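Local coordinates for hypothetical protein, IPT/TIG domain protein (PDB 4HW6), which is of unknown function but, as a two-domain protein with an IPT/TIG domain and a six-bladed beta-propeller, probably binds carbohydrate as an auxiliary nutrient-binding protein, at residues V343-Y348 against E354-F359; K117-E120 against W125-L128; I242-Y247 against M251-D256. All blocks are in the same frame, centred on the assembly; numbering follows the deposited sequence.

Contact 1: residues V343-Y348 against E354-F359; sequences VKNEAY and EYDFYF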
loop_
_atom_site.group_PDB
_atom_site.type_symbol
_atom_site.label_atom_id
_atom_site.label_comp_id
_atom_site.label_asym_id
_atom_site.label_seq_id
_atom_site.Cartn_x
_atom_site.Cartn_y
_atom_site.Cartn_z
ATOM N N VAL A 343 -1.754 -3.784 -7.763
ATOM C CA VAL A 343 -0.680 -2.825 -7.870
ATOM C C VAL A 343 0.072 -3.054 -9.179
ATOM O O VAL A 343 0.474 -4.182 -9.495
ATOM C CB VAL A 343 0.275 -2.935 -6.653
ATOM C CG1 VAL A 343 1.433 -1.973 -6.802
ATOM C CG2 VAL A 343 -0.479 -2.677 -5.358
ATOM N N LYS A 344 0.245 -1.987 -9.951
ATOM C CA LYS A 344 0.925 -2.078 -11.250
ATOM C C LYS A 344 2.361 -2.563 -11.098
ATOM O O LYS A 344 3.096 -2.102 -10.220
ATOM C CB LYS A 344 0.886 -0.725 -11.968
ATOM C CG LYS A 344 0.882 -0.821 -13.486
ATOM C CD LYS A 344 0.353 0.465 -14.114
ATOM C CE LYS A 344 -0.374 0.209 -15.424
ATOM N NZ LYS A 344 -0.742 1.483 -16.104
ATOM N N ASN A 345 2.745 -3.532 -11.921
ATOM C CA ASN A 345 4.114 -4.014 -11.963
ATOM C C ASN A 345 4.699 -3.614 -13.321
ATOM O O ASN A 345 4.263 -4.084 -14.378
ATOM C CB ASN A 345 4.163 -5.530 -11.765
ATOM C CG ASN A 345 5.572 -6.074 -11.705
ATOM O OD1 ASN A 345 6.522 -5.443 -12.177
ATOM N ND2 ASN A 345 5.718 -7.254 -11.142
ATOM N N GLU A 346 5.697 -2.735 -13.293
ATOM C CA GLU A 346 6.326 -2.262 -14.532
ATOM C C GLU A 346 7.001 -3.361 -15.359
ATOM O O GLU A 346 7.070 -3.250 -16.574
ATOM C CB GLU A 346 7.295 -1.104 -14.236
ATOM C CG GLU A 346 6.576 0.190 -13.850
ATOM C CD GLU A 346 5.578 0.657 -14.914
ATOM O OE1 GLU A 346 5.979 0.781 -16.097
ATOM O OE2 GLU A 346 4.391 0.889 -14.574
ATOM N N ALA A 347 7.449 -4.440 -14.717
ATOM C CA ALA A 347 7.919 -5.609 -15.443
ATOM C C ALA A 347 6.851 -6.241 -16.359
ATOM O O ALA A 347 7.192 -6.937 -17.298
ATOM C CB ALA A 347 8.470 -6.646 -14.482
ATOM N N TYR A 348 5.570 -6.002 -16.087
ATOM C CA TYR A 348 4.484 -6.547 -16.903
ATOM C C TYR A 348 3.987 -5.579 -17.979
ATOM O O TYR A 348 2.959 -5.848 -18.608
ATOM C CB TYR A 348 3.265 -6.886 -16.043
ATOM C CG TYR A 348 3.481 -7.851 -14.879
ATOM C CD1 TYR A 348 4.597 -8.693 -14.822
ATOM C CD2 TYR A 348 2.526 -7.955 -13.871
ATOM C CE1 TYR A 348 4.769 -9.584 -13.765
ATOM C CE2 TYR A 348 2.697 -8.835 -12.818
ATOM C CZ TYR A 348 3.829 -9.640 -12.767
ATOM O OH TYR A 348 3.961 -10.522 -11.701
ATOM N N GLU A 354 -1.297 -6.187 -16.257
ATOM C CA GLU A 354 -0.182 -5.368 -15.833
ATOM C C GLU A 354 -0.058 -5.264 -14.326
ATOM O O GLU A 354 0.792 -4.511 -13.853
ATOM C CB GLU A 354 -0.303 -3.967 -16.461
ATOM C CG GLU A 354 0.002 -3.974 -17.957
ATOM C CD GLU A 354 -0.033 -2.586 -18.584
ATOM O OE1 GLU A 354 -0.949 -1.800 -18.236
ATOM O OE2 GLU A 354 0.847 -2.298 -19.432
ATOM N N TYR A 355 -0.836 -6.053 -13.579
ATOM C CA TYR A 355 -0.956 -5.910 -12.107
ATOM C C TYR A 355 -0.588 -7.166 -11.340
ATOM O O TYR A 355 -0.907 -8.271 -11.764
ATOM C CB TYR A 355 -2.390 -5.534 -11.700
ATOM C CG TYR A 355 -2.793 -4.176 -12.198
ATOM C CD1 TYR A 355 -3.301 -4.024 -13.469
ATOM C CD2 TYR A 355 -2.617 -3.045 -11.409
ATOM C CE1 TYR A 355 -3.639 -2.776 -13.960
ATOM C CE2 TYR A 355 -2.933 -1.787 -11.889
ATOM C CZ TYR A 355 -3.466 -1.666 -13.159
ATOM O OH TYR A 355 -3.800 -0.437 -13.687
ATOM N N ASP A 356 0.077 -6.974 -10.198
ATOM C CA ASP A 356 0.157 -7.984 -9.179
ATOM C C ASP A 356 -0.946 -7.718 -8.142
ATOM O O ASP A 356 -1.430 -6.597 -8.016
ATOM C CB ASP A 356 1.519 -7.946 -8.483
ATOM C CG ASP A 356 2.599 -8.715 -9.224
ATOM O OD1 ASP A 356 2.308 -9.727 -9.890
ATOM O OD2 ASP A 356 3.789 -8.323 -9.108
ATOM N N PHE A 357 -1.331 -8.755 -7.409
ATOM C CA PHE A 357 -2.353 -8.671 -6.371
ATOM C C PHE A 357 -1.670 -8.898 -5.008
ATOM O O PHE A 357 -1.273 -10.026 -4.679
ATOM C CB PHE A 357 -3.448 -9.709 -6.628
ATOM C CG PHE A 357 -4.664 -9.558 -5.737
ATOM C CD1 PHE A 357 -5.498 -8.431 -5.858
ATOM C CD2 PHE A 357 -5.003 -10.548 -4.820
ATOM C CE1 PHE A 357 -6.635 -8.302 -5.062
ATOM C CE2 PHE A 357 -6.136 -10.417 -4.038
ATOM C CZ PHE A 357 -6.946 -9.299 -4.169
ATOM N N TYR A 358 -1.526 -7.823 -4.229
ATOM C CA TYR A 358 -0.934 -7.896 -2.883
ATOM C C TYR A 358 -2.023 -8.055 -1.866
ATOM O O TYR A 358 -3.006 -7.313 -1.875
ATOM C CB TYR A 358 -0.142 -6.624 -2.557
ATOM C CG TYR A 358 1.149 -6.510 -3.317
ATOM C CD1 TYR A 358 1.180 -6.170 -4.676
ATOM C CD2 TYR A 358 2.359 -6.690 -2.662
ATOM C CE1 TYR A 358 2.380 -6.064 -5.353
ATOM C CE2 TYR A 358 3.558 -6.625 -3.332
ATOM C CZ TYR A 358 3.568 -6.300 -4.658
ATOM O OH TYR A 358 4.781 -6.224 -5.246
ATOM N N PHE A 359 -1.870 -9.023 -0.975
ATOM C CA PHE A 359 -2.851 -9.250 0.045
ATOM C C PHE A 359 -2.268 -9.582 1.392
ATOM O O PHE A 359 -1.148 -10.115 1.511
ATOM C CB PHE A 359 -3.869 -10.333 -0.378
ATOM C CG PHE A 359 -3.282 -11.709 -0.570
ATOM C CD1 PHE A 359 -2.640 -12.069 -1.742
ATOM C CD2 PHE A 359 -3.387 -12.665 0.430
ATOM C CE1 PHE A 359 -2.095 -13.341 -1.901
ATOM C CE2 PHE A 359 -2.860 -13.936 0.266
ATOM C CZ PHE A 359 -2.214 -14.276 -0.894
#

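Contact 2: residues K117-E120 against W125-L128; sequences KLYE and WDVL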
loop_
_atom_site.group_PDB
_atom_site.type_symbol
_atom_site.label_atom_id
_atom_site.label_comp_id
_atom_site.label_asym_id
_atom_site.label_seq_id
_atom_site.Cartn_x
_atom_site.Cartn_y
_atom_site.Cartn_z
ATOM N N LYS A 117 0.622 4.447 18.609
ATOM C CA LYS A 117 1.607 4.320 19.684
ATOM C C LYS A 117 0.927 3.655 20.871
ATOM O O LYS A 117 -0.233 3.927 21.155
ATOM C CB LYS A 117 2.144 5.691 20.089
ATOM C CG LYS A 117 2.888 6.395 18.953
ATOM C CD LYS A 117 3.269 7.804 19.373
ATOM C CE LYS A 117 4.152 8.498 18.346
ATOM N NZ LYS A 117 4.546 9.842 18.849
ATOM N N LEU A 118 1.644 2.751 21.521
ATOM C CA LEU A 118 1.130 2.032 22.675
ATOM C C LEU A 118 2.022 2.315 23.887
ATOM O O LEU A 118 3.107 2.899 23.767
ATOM C CB LEU A 118 1.137 0.532 22.399
ATOM C CG LEU A 118 0.184 -0.054 21.353
ATOM C CD1 LEU A 118 0.455 0.482 19.957
ATOM C CD2 LEU A 118 0.279 -1.575 21.410
ATOM N N TYR A 119 1.566 1.921 25.061
ATOM C CA TYR A 119 2.386 2.082 26.252
ATOM C C TYR A 119 2.357 0.827 27.106
ATOM O O TYR A 119 1.658 -0.134 26.791
ATOM C CB TYR A 119 2.020 3.357 27.053
ATOM C CG TYR A 119 0.575 3.493 27.481
ATOM C CD1 TYR A 119 -0.383 3.957 26.586
ATOM C CD2 TYR A 119 0.168 3.209 28.793
ATOM C CE1 TYR A 119 -1.703 4.104 26.960
ATOM C CE2 TYR A 119 -1.163 3.366 29.177
ATOM C CZ TYR A 119 -2.088 3.807 28.248
ATOM O OH TYR A 119 -3.407 3.971 28.585
ATOM N N GLU A 120 3.185 0.837 28.151
ATOM C CA GLU A 120 3.367 -0.297 29.040
ATOM C C GLU A 120 3.826 -1.533 28.278
ATOM O O GLU A 120 3.144 -2.537 28.239
ATOM C CB GLU A 120 2.094 -0.546 29.843
ATOM C CG GLU A 120 2.346 -0.980 31.277
ATOM C CD GLU A 120 1.190 -0.625 32.196
ATOM O OE1 GLU A 120 0.898 0.582 32.349
ATOM O OE2 GLU A 120 0.574 -1.553 32.763
ATOM N N TRP A 125 -3.178 1.088 25.120
ATOM C CA TRP A 125 -3.265 2.259 24.236
ATOM C C TRP A 125 -4.549 3.012 24.504
ATOM O O TRP A 125 -5.491 2.479 25.102
ATOM C CB TRP A 125 -3.218 1.859 22.763
ATOM C CG TRP A 125 -4.353 0.950 22.317
ATOM C CD1 TRP A 125 -5.507 1.321 21.683
ATOM C CD2 TRP A 125 -4.413 -0.463 22.466
ATOM N NE1 TRP A 125 -6.285 0.218 21.438
ATOM C CE2 TRP A 125 -5.643 -0.889 21.926
ATOM C CE3 TRP A 125 -3.554 -1.414 23.028
ATOM C CZ2 TRP A 125 -6.027 -2.231 21.910
ATOM C CZ3 TRP A 125 -3.933 -2.744 23.015
ATOM C CH2 TRP A 125 -5.152 -3.143 22.446
ATOM N N ASP A 126 -4.573 4.265 24.075
ATOM C CA ASP A 126 -5.764 5.089 24.150
ATOM C C ASP A 126 -6.383 5.125 22.757
ATOM O O ASP A 126 -5.664 5.035 21.772
ATOM C CB ASP A 126 -5.393 6.501 24.576
ATOM C CG ASP A 126 -4.749 6.549 25.952
ATOM O OD1 ASP A 126 -5.194 5.806 26.855
ATOM O OD2 ASP A 126 -3.786 7.316 26.111
ATOM N N VAL A 127 -7.701 5.285 22.688
ATOM C CA VAL A 127 -8.386 5.484 21.432
ATOM C C VAL A 127 -8.906 6.932 21.367
ATOM O O VAL A 127 -9.745 7.344 22.163
ATOM C CB VAL A 127 -9.513 4.462 21.232
ATOM C CG1 VAL A 127 -10.354 4.807 20.010
ATOM C CG2 VAL A 127 -8.945 3.047 21.134
ATOM N N LEU A 128 -8.376 7.703 20.427
ATOM C CA LEU A 128 -8.763 9.097 20.246
ATOM C C LEU A 128 -8.400 9.626 18.873
ATOM O O LEU A 128 -7.475 9.130 18.220
ATOM C CB LEU A 128 -8.105 10.011 21.265
ATOM C CG LEU A 128 -6.583 10.198 21.211
ATOM C CD1 LEU A 128 -6.174 11.520 21.841
ATOM C CD2 LEU A 128 -5.898 9.072 21.937
HETATM O O HOH W 1 -1.860 5.027 23.125
#

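Contact 3: residues I242-Y247 against M251-D256; sequences IYYTRY and MISSYD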
loop_
_atom_site.group_PDB
_atom_site.type_symbol
_atom_site.label_atom_id
_atom_site.label_comp_id
_atom_site.label_asym_id
_atom_site.label_seq_id
_atom_site.Cartn_x
_atom_site.Cartn_y
_atom_site.Cartn_z
ATOM N N ILE A 242 -22.614 -2.208 -7.134
ATOM C CA ILE A 242 -22.027 -2.676 -5.894
ATOM C C ILE A 242 -22.280 -4.159 -5.731
ATOM O O ILE A 242 -23.415 -4.598 -5.587
ATOM C CB ILE A 242 -22.572 -1.917 -4.659
ATOM C CG1 ILE A 242 -22.319 -0.417 -4.797
ATOM C CG2 ILE A 242 -21.927 -2.438 -3.383
ATOM C CD1 ILE A 242 -23.158 0.417 -3.827
ATOM N N TYR A 243 -21.218 -4.941 -5.811
ATOM C CA TYR A 243 -21.302 -6.388 -5.682
ATOM C C TYR A 243 -21.025 -6.802 -4.254
ATOM O O TYR A 243 -20.067 -6.335 -3.637
ATOM C CB TYR A 243 -20.344 -7.097 -6.664
ATOM C CG TYR A 243 -20.724 -6.914 -8.139
ATOM C CD1 TYR A 243 -20.484 -5.702 -8.812
ATOM C CD2 TYR A 243 -21.305 -7.958 -8.870
ATOM C CE1 TYR A 243 -20.816 -5.537 -10.154
ATOM C CE2 TYR A 243 -21.656 -7.795 -10.220
ATOM C CZ TYR A 243 -21.389 -6.582 -10.855
ATOM O OH TYR A 243 -21.734 -6.408 -12.183
ATOM N N TYR A 244 -21.875 -7.686 -3.716
ATOM C CA TYR A 244 -21.754 -8.092 -2.329
ATOM C C TYR A 244 -22.132 -9.542 -2.082
ATOM O O TYR A 244 -22.692 -10.203 -2.957
ATOM C CB TYR A 244 -22.557 -7.166 -1.419
ATOM C CG TYR A 244 -24.070 -7.172 -1.601
ATOM C CD1 TYR A 244 -24.689 -6.445 -2.625
ATOM C CD2 TYR A 244 -24.890 -7.882 -0.731
ATOM C CE1 TYR A 244 -26.070 -6.425 -2.753
ATOM C CE2 TYR A 244 -26.272 -7.872 -0.864
ATOM C CZ TYR A 244 -26.862 -7.129 -1.858
ATOM O OH TYR A 244 -28.240 -7.126 -2.006
ATOM N N THR A 245 -21.775 -10.029 -0.887
ATOM C CA THR A 245 -22.219 -11.315 -0.403
ATOM C C THR A 245 -22.950 -11.141 0.927
ATOM O O THR A 245 -22.758 -10.136 1.628
ATOM C CB THR A 245 -21.054 -12.330 -0.192
ATOM O OG1 THR A 245 -20.216 -11.904 0.892
ATOM C CG2 THR A 245 -20.206 -12.495 -1.444
ATOM N N ARG A 246 -23.821 -12.106 1.213
ATOM C CA ARG A 246 -24.540 -12.231 2.483
ATOM C C ARG A 246 -24.325 -13.613 3.087
ATOM O O ARG A 246 -24.377 -14.627 2.400
ATOM C CB ARG A 246 -26.041 -12.086 2.257
ATOM C CG ARG A 246 -26.494 -10.705 1.814
ATOM C CD ARG A 246 -27.982 -10.709 1.563
ATOM N NE ARG A 246 -28.299 -11.594 0.442
ATOM C CZ ARG A 246 -29.494 -12.070 0.118
ATOM N NH1 ARG A 246 -30.580 -11.795 0.835
ATOM N NH2 ARG A 246 -29.605 -12.859 -0.947
ATOM N N TYR A 247 -24.128 -13.649 4.399
ATOM C CA TYR A 247 -23.804 -14.870 5.112
ATOM C C TYR A 247 -24.656 -16.072 4.756
ATOM O O TYR A 247 -24.126 -17.162 4.566
ATOM C CB TYR A 247 -23.847 -14.596 6.619
ATOM C CG TYR A 247 -23.402 -15.754 7.484
ATOM C CD1 TYR A 247 -24.299 -16.724 7.888
ATOM C CD2 TYR A 247 -22.082 -15.851 7.939
ATOM C CE1 TYR A 247 -23.900 -17.773 8.684
ATOM C CE2 TYR A 247 -21.674 -16.906 8.719
ATOM C CZ TYR A 247 -22.573 -17.863 9.091
ATOM O OH TYR A 247 -22.179 -18.939 9.890
HETATM N N MSE A 251 -23.923 -16.990 -3.093
HETATM C CA MSE A 251 -24.041 -16.228 -4.333
HETATM C C MSE A 251 -23.395 -14.874 -4.195
HETATM O O MSE A 251 -23.050 -14.433 -3.076
HETATM C CB MSE A 251 -25.534 -16.050 -4.708
HETATM C CG MSE A 251 -26.332 -15.233 -3.683
HETATM SE SE MSE A 251 -28.251 -15.416 -3.902
HETATM C CE MSE A 251 -28.440 -17.337 -3.721
ATOM N N ILE A 252 -23.182 -14.229 -5.346
ATOM C CA ILE A 252 -22.862 -12.826 -5.374
ATOM C C ILE A 252 -24.132 -12.087 -5.810
ATOM O O ILE A 252 -24.783 -12.453 -6.785
ATOM C CB ILE A 252 -21.726 -12.522 -6.355
ATOM C CG1 ILE A 252 -20.471 -13.283 -5.931
ATOM C CG2 ILE A 252 -21.461 -11.010 -6.452
ATOM C CD1 ILE A 252 -19.370 -13.250 -6.981
ATOM N N SER A 253 -24.430 -11.019 -5.074
ATOM C CA SER A 253 -25.544 -10.147 -5.341
ATOM C C SER A 253 -25.013 -8.797 -5.799
ATOM O O SER A 253 -23.811 -8.497 -5.627
ATOM C CB SER A 253 -26.387 -9.954 -4.061
ATOM O OG SER A 253 -26.864 -11.204 -3.530
ATOM N N SER A 254 -25.893 -7.944 -6.307
ATOM C CA SER A 254 -25.515 -6.558 -6.570
ATOM C C SER A 254 -26.637 -5.571 -6.344
ATOM O O SER A 254 -27.828 -5.911 -6.423
ATOM C CB SER A 254 -25.026 -6.363 -8.013
ATOM O OG SER A 254 -26.089 -6.497 -8.935
ATOM N N TYR A 255 -26.213 -4.328 -6.118
ATOM C CA TYR A 255 -27.065 -3.168 -6.073
ATOM C C TYR A 255 -26.492 -2.102 -7.001
ATOM O O TYR A 255 -25.294 -1.777 -6.940
ATOM C CB TYR A 255 -27.182 -2.629 -4.626
ATOM C CG TYR A 255 -27.933 -1.318 -4.563
ATOM C CD1 TYR A 255 -29.314 -1.286 -4.544
ATOM C CD2 TYR A 255 -27.259 -0.115 -4.558
ATOM C CE1 TYR A 255 -30.006 -0.085 -4.508
ATOM C CE2 TYR A 255 -27.933 1.087 -4.500
ATOM C CZ TYR A 255 -29.309 1.108 -4.472
ATOM O OH TYR A 255 -29.982 2.324 -4.438
ATOM N N ASP A 256 -27.344 -1.577 -7.878
ATOM C CA ASP A 256 -26.943 -0.533 -8.826
ATOM C C ASP A 256 -27.318 0.843 -8.307
ATOM O O ASP A 256 -28.499 1.207 -8.329
ATOM C CB ASP A 256 -27.619 -0.773 -10.168
ATOM C CG ASP A 256 -27.139 0.182 -11.246
ATOM O OD1 ASP A 256 -26.482 1.186 -10.934
ATOM O OD2 ASP A 256 -27.407 -0.101 -12.411
HETATM O O HOH W 2 -29.178 -7.741 -4.527
HETATM O O HOH W 3 -24.296 -14.139 -0.755
HETATM O O HOH W 4 -26.577 -12.650 -1.386
#

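Contact 1: residues V343-Y348 against E354-F359
The carboxylate of D356 is gripped from across the hairpin by two side chains, Y348 and N345. Y348 OH donates to D356 OD1 at 2.6 Å, on the syn side and close to the carboxylate plane, and the phenol ring stands almost perpendicular to that plane, 86° away. N345 ND2 reaches D356 OD2 at 3.0 Å from above the carboxylate plane; chi1 of -176° puts CG anti to the backbone N, from where ND2 can bond to the acid and also lies over a face of the Y348 ring near its rim. An alanine in place of D356 would probably leave the Y348 hydroxyl and the N345 amide without their shared acceptor, and the tyrosine less firmly placed. Backbone bonds join the strands: V343 and D356 form a hydrogen-bonded antiparallel pair, V343 N meeting D356 O at 2.8 Å. Just beyond the paired residues, N345 N donates to E354 O at 2.9 Å. The salt bridge from K344 NZ to E354 OE1 is long at 3.9 Å, while E354 OE2 accepts from the backbone N of G350. Apolar contact comes from V343, whose CB lies 3.9 Å from Y358 CD1, the two side chains crossing at about a right angle. N345 OD1 takes the backbone N of A347 at 2.9 Å, an Asx turn at the start of the short 3-10 segment 346-348, which ends in Y348. Together these contacts tie down the loop end of the antiparallel beta hairpin of strands 337-344 and 355-361, in one blade of the beta-propeller.

Contact 2: residues K117-E120 against W125-L128
Y119 and D126 cross at about a right angle, and the tyrosine hydroxyl reaches the acid. Y119 OH donates to D126 OD1 at 3.1 Å, approaching from above the carboxylate, with ring and carboxylate planes 50° apart. Chi1 of Y119 is 56°, which sets CG between the backbone N and the carbonyl carbon and swings the ring across the backbone of W125, so that Y119 CE1 comes within 3.6 Å of W125 CA. L118 and W125 are turned differently: they run side by side and point the same way, L118 CG meeting W125 CB at 4.1 Å and L118 CD2 lying 4.2 Å from W125 CE3 of the six-membered ring. The indole is fixed beyond this pair, since W125 NE1 bonds to D139 and its rings stack on H424. A water bridges the two backbones, donating to K117 O at 2.8 Å and accepting from D126 N at 3.0 Å; its oxygen sits in the plane of the Y119 ring, at the edge. K117 NZ forms a salt bridge with D133. The segments belong to the surface loop between strands 109-115 and 130-131, which links two successive propeller blades and is anchored by backbone bonds to G136 and A137.

Contact 3: residues I242-Y247 against M251-D256
I242 meets Y255 as a hydrogen-bonded antiparallel pair, its N donating to Y255 O at 2.7 Å and its carbonyl receiving Y255 N in return. Their side chains lie side by side, and I242 CD1 approaches the edge of the Y255 ring, 4.2 Å from CD2; L224 of strand 221-226 touches both. Y243, on the other face of the sheet, pairs with S254 without hydrogen bonds. S254 CB sits over a face of the Y243 ring in a CH-pi contact, 4.2 Å from the centroid, while I252 CG2 comes to the ring's edge. Beyond, the Y243 hydroxyl is bonded to N239 and the ring packs edge-to-face with W280. The two strands, 242-244 and 251-255, run antiparallel at 152° and form a hairpin in one blade of the six-bladed beta-propeller. Y244 restores the hydrogen-bonded pairing, with Y244 N to S253 O at 2.8 Å and S253 N returning to Y244 O. With CG between the backbone N and the carbonyl carbon (chi1 65°), the Y244 ring lies against the partner strand, where S253 CB covers one face, 3.8 Å from the centroid, in a second CH-pi contact. At its far end the hydroxyl shares a water with S254 O. T245 adds a contact, its CG2 standing 3.8 Å from M251 O. At R246 direct bonding across the hairpin gives way to water: one joins R246 N to M251 O, and another accepts from R246 NE and donates to S253 OG at 2.6 Å. The guanidinium edge lies near the selenium of M251, here selenomethionine, with R246 NH2 4.1 Å from SE. The same NH2 makes a salt bridge to E264, whose backbone carbonyl also bonds S253 OG.

The three contacts follow one another in series along the chain, contact 2 first, then contact 3, then contact 1, and none touches another. Contacts 1 and 3 are both hairpins, in different blade sheets of the propeller, with centres about 26 Å apart and nearest atoms about 13 Å apart. Contact 2 lies in a surface loop instead, its centre about 35 Å from that of contact 1 and about 37 Å from that of contact 3. Contact 1 is nearest the middle of the chain, about 12 Å centre to centre, against about 24 Å for contact 2 and 26 Å for contact 3. As the function is unknown, no binding site can be placed relative to the three contacts.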